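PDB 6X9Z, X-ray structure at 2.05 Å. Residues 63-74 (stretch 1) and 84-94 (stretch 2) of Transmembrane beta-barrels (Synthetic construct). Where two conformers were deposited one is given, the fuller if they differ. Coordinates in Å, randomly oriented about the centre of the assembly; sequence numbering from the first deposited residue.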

# COMPACT_ATOMS: atom_id res chain seq x y z
N SER A 63 9.65 15.48 4.08
CA SER A 63 10.96 15.87 3.58
C SER A 63 11.17 15.17 2.25
O SER A 63 10.39 14.29 1.87
N PRO A 64 12.21 15.56 1.50
CA PRO A 64 12.52 14.80 0.27
C PRO A 64 12.84 13.33 0.52
O PRO A 64 12.94 12.57 -0.45
N ASP A 65 13.01 12.91 1.78
CA ASP A 65 13.32 11.52 2.09
C ASP A 65 12.16 10.73 2.67
O ASP A 65 12.18 9.50 2.60
N LEU A 66 11.16 11.40 3.25
CA LEU A 66 10.09 10.72 3.97
C LEU A 66 8.74 11.18 3.45
O LEU A 66 8.51 12.39 3.31
N GLU A 67 7.86 10.22 3.16
CA GLU A 67 6.52 10.50 2.67
C GLU A 67 5.53 9.61 3.41
O GLU A 67 5.25 8.48 3.00
N PRO A 68 4.99 10.09 4.53
CA PRO A 68 4.02 9.30 5.28
C PRO A 68 2.69 9.21 4.54
O PRO A 68 2.36 10.05 3.71
N TYR A 69 1.92 8.18 4.87
CA TYR A 69 0.60 8.02 4.29
C TYR A 69 -0.27 7.18 5.22
O TYR A 69 0.23 6.34 5.97
N VAL A 70 -1.57 7.45 5.18
CA VAL A 70 -2.58 6.59 5.77
C VAL A 70 -3.56 6.25 4.66
O VAL A 70 -3.83 7.08 3.78
N LYS A 71 -4.06 5.02 4.66
CA LYS A 71 -4.92 4.59 3.58
C LYS A 71 -5.93 3.59 4.11
O LYS A 71 -5.71 2.94 5.14
N ALA A 72 -7.04 3.48 3.40
CA ALA A 72 -8.06 2.49 3.70
C ALA A 72 -8.71 2.05 2.40
O ALA A 72 -8.74 2.81 1.42
N GLY A 73 -9.21 0.82 2.38
CA GLY A 73 -9.87 0.30 1.21
C GLY A 73 -10.59 -1.00 1.48
O GLY A 73 -11.02 -1.26 2.61
N PHE A 74 -10.71 -1.84 0.45
CA PHE A 74 -11.39 -3.12 0.57
C PHE A 74 -10.64 -4.16 -0.23
O PHE A 74 -10.06 -3.87 -1.28
N PRO A 84 -12.99 -4.89 4.83
CA PRO A 84 -12.34 -3.57 4.88
C PRO A 84 -10.95 -3.67 5.47
O PRO A 84 -10.68 -4.44 6.39
N THR A 85 -10.04 -2.86 4.92
CA THR A 85 -8.66 -2.83 5.38
C THR A 85 -8.19 -1.38 5.45
O THR A 85 -8.55 -0.57 4.59
N ALA A 86 -7.39 -1.07 6.46
CA ALA A 86 -6.75 0.23 6.56
C ALA A 86 -5.25 0.03 6.75
O ALA A 86 -4.79 -1.04 7.16
N GLY A 87 -4.49 1.07 6.44
CA GLY A 87 -3.04 1.01 6.54
C GLY A 87 -2.46 2.32 7.01
O GLY A 87 -3.09 3.38 6.89
N ALA A 88 -1.25 2.24 7.55
CA ALA A 88 -0.50 3.41 7.98
C ALA A 88 0.97 3.12 7.70
O ALA A 88 1.53 2.19 8.28
N GLY A 89 1.58 3.91 6.83
CA GLY A 89 2.95 3.63 6.46
C GLY A 89 3.73 4.83 6.00
O GLY A 89 3.31 5.98 6.21
N ALA A 90 4.87 4.59 5.38
CA ALA A 90 5.64 5.69 4.81
C ALA A 90 6.52 5.16 3.69
O ALA A 90 6.84 3.97 3.64
N LEU A 91 6.89 6.06 2.79
CA LEU A 91 7.84 5.78 1.73
C LEU A 91 9.14 6.52 2.02
O LEU A 91 9.13 7.72 2.28
N TYR A 92 10.24 5.79 1.98
CA TYR A 92 11.57 6.34 2.22
C TYR A 92 12.30 6.37 0.88
O TYR A 92 12.76 5.34 0.38
N ARG A 93 12.40 7.57 0.29
CA ARG A 93 13.08 7.71 -0.99
C ARG A 93 14.54 7.31 -0.88
O ARG A 93 15.26 7.76 0.02
N VAL A 94 14.97 6.44 -1.78
CA VAL A 94 16.38 6.07 -1.88
C VAL A 94 16.99 6.45 -3.22
O VAL A 94 18.23 6.46 -3.34

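Strands 66-74 and 84-93 run antiparallel, their axes 168° apart in direction and 4.4 Å apart at closest approach, so side chains pack over the two faces of a sheet rather than into a gap between the strands. Register fixes the faces: Glu 67, Tyr 69, Lys 71, Thr 85 and Leu 91 share one with the CB-less positions Gly 73, Gly 87 and Gly 89, while Leu 66, Pro 68, Val 70, Ala 72 and Phe 74 share the other with Pro 84, Ala 86, Ala 88, Ala 90 and Tyr 92.

The glycine-bearing face is organised by Tyr 69. With chi1 at 67° (p) and chi2 at 94°, its ring lies across the neighbouring strand. Gly 89 CA sits 4.0 Å from the ring centroid, 24° off the normal, a CH-pi contact over the ring face. The space is available because Gly 89 has no side chain: an ideal CB there would lie 2.7 Å from Tyr 69 OH, a clash. Further along the ring, Tyr 69 CE2 lies 4.4 Å from Leu 91 CG, and Leu 91 adopts m,t. The Tyr 69 hydroxyl is hydrogen-bonded elsewhere in the structure. Beneath the ring the backbone pairing is regular, with Tyr 69 N to Gly 89 O and Gly 89 N to Tyr 69 O both 2.9 Å.

Lys 71 also takes p (74°), but its remaining torsions are all t, and the extended chain leads away to a partner of NZ elsewhere in the structure. Its root passes over Gly 87, where an ideal CB would be a tight 3.4 Å from Lys 71 CG. Glu 67 is extended too (t,t), and its OE1 approaches Leu 91 CD1 at 4.0 Å.

On the opposite face, Leu 66 (t,p) brings CD1 to 3.5 Å from Ala 90 CB and 3.6 Å from Tyr 92 CE2; Tyr 92 is m, with chi2 88°. The small pair Ala 72 and Ala 86 meets CB to CB at 4.0 Å, its CA atoms only 3.9 Å apart. At the far end, Phe 74 (m, chi2 -88°) places CE1 3.7 Å from Pro 84 CB.

The polar side-chain contact lies at the loop end. Asp 65 (m) and Arg 93 form a salt bridge, OD2 to NH2 2.7 Å, with the carboxylate oxygen at the guanidinium edge. Arg 93 has chi1 t but chi2 (-97°) and chi3 (-146°) between wells, a bent course that also sets its guanidinium face against Pro 64 O. Its backbone N donates to Asp 65 O at 3.0 Å.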

# COMPACT_ATOMS: atom_id res chain seq x y z
CB SER A 63 12.07 15.49 4.58
OG SER A 63 12.05 14.10 4.84
CB PRO A 64 13.74 15.54 -0.30
CG PRO A 64 13.57 16.93 0.16
CD PRO A 64 12.96 16.83 1.54
CB ASP A 65 14.47 11.44 3.11
CG ASP A 65 15.60 12.39 2.80
OD1 ASP A 65 15.51 13.57 3.21
OD2 ASP A 65 16.58 11.96 2.15
CB LEU A 66 10.20 10.97 5.48
CG LEU A 66 9.06 10.48 6.37
CD1 LEU A 66 8.89 8.97 6.27
CD2 LEU A 66 9.32 10.89 7.80
CB GLU A 67 6.42 10.27 1.16
CG GLU A 67 5.02 10.50 0.61
CD GLU A 67 4.93 10.41 -0.90
OE1 GLU A 67 5.94 10.06 -1.55
OE2 GLU A 67 3.84 10.69 -1.44
CB PRO A 68 3.86 10.07 6.60
CG PRO A 68 5.01 11.05 6.63
CD PRO A 68 5.32 11.36 5.21
CB TYR A 69 0.65 7.38 2.89
CG TYR A 69 1.12 5.94 2.88
CD1 TYR A 69 0.21 4.90 2.92
CD2 TYR A 69 2.47 5.63 2.82
CE1 TYR A 69 0.62 3.58 2.91
CE2 TYR A 69 2.90 4.31 2.80
CZ TYR A 69 1.97 3.29 2.85
OH TYR A 69 2.38 1.98 2.84
CB VAL A 70 -3.28 7.26 6.98
CG1 VAL A 70 -3.97 8.55 6.56
CG2 VAL A 70 -4.27 6.30 7.65
CB LYS A 71 -4.12 3.98 2.42
CG LYS A 71 -3.58 2.59 2.70
CD LYS A 71 -2.81 2.06 1.50
CE LYS A 71 -2.39 0.62 1.71
NZ LYS A 71 -1.55 0.10 0.60
CB ALA A 72 -9.12 3.03 4.67
CB PHE A 74 -12.85 -3.03 0.10
CG PHE A 74 -13.68 -2.06 0.88
CD1 PHE A 74 -14.33 -2.45 2.03
CD2 PHE A 74 -13.80 -0.74 0.47
CE1 PHE A 74 -15.10 -1.56 2.76
CE2 PHE A 74 -14.56 0.16 1.19
CZ PHE A 74 -15.21 -0.25 2.34
CB PRO A 84 -13.27 -2.75 5.78
CG PRO A 84 -13.87 -3.77 6.70
CD PRO A 84 -13.97 -5.06 5.92
CB THR A 85 -7.72 -3.62 4.45
OG1 THR A 85 -7.67 -2.99 3.17
CG2 THR A 85 -8.19 -5.06 4.30
CB ALA A 86 -7.32 1.08 7.70
CB ALA A 88 -0.74 3.72 9.45
CB ALA A 90 6.48 6.40 5.87
CB LEU A 91 7.28 6.21 0.37
CG LEU A 91 6.02 5.48 -0.08
CD1 LEU A 91 5.50 6.10 -1.36
CD2 LEU A 91 6.33 4.02 -0.28
CB TYR A 92 12.31 5.50 3.25
CG TYR A 92 11.63 5.47 4.60
CD1 TYR A 92 10.66 4.52 4.90
CD2 TYR A 92 11.94 6.41 5.57
CE1 TYR A 92 10.03 4.50 6.13
CE2 TYR A 92 11.32 6.41 6.80
CZ TYR A 92 10.37 5.45 7.08
OH TYR A 92 9.75 5.46 8.31
CB ARG A 93 12.95 9.16 -1.48
CG ARG A 93 14.07 9.65 -2.39
CD ARG A 93 15.12 10.43 -1.60
NE ARG A 93 15.72 11.52 -2.35
CZ ARG A 93 16.54 12.42 -1.82
NH1 ARG A 93 17.04 13.39 -2.57
NH2 ARG A 93 16.87 12.34 -0.54
CB VAL A 94 16.61 4.57 -1.60
CG1 VAL A 94 16.32 4.27 -0.14
CG2 VAL A 94 15.74 3.72 -2.51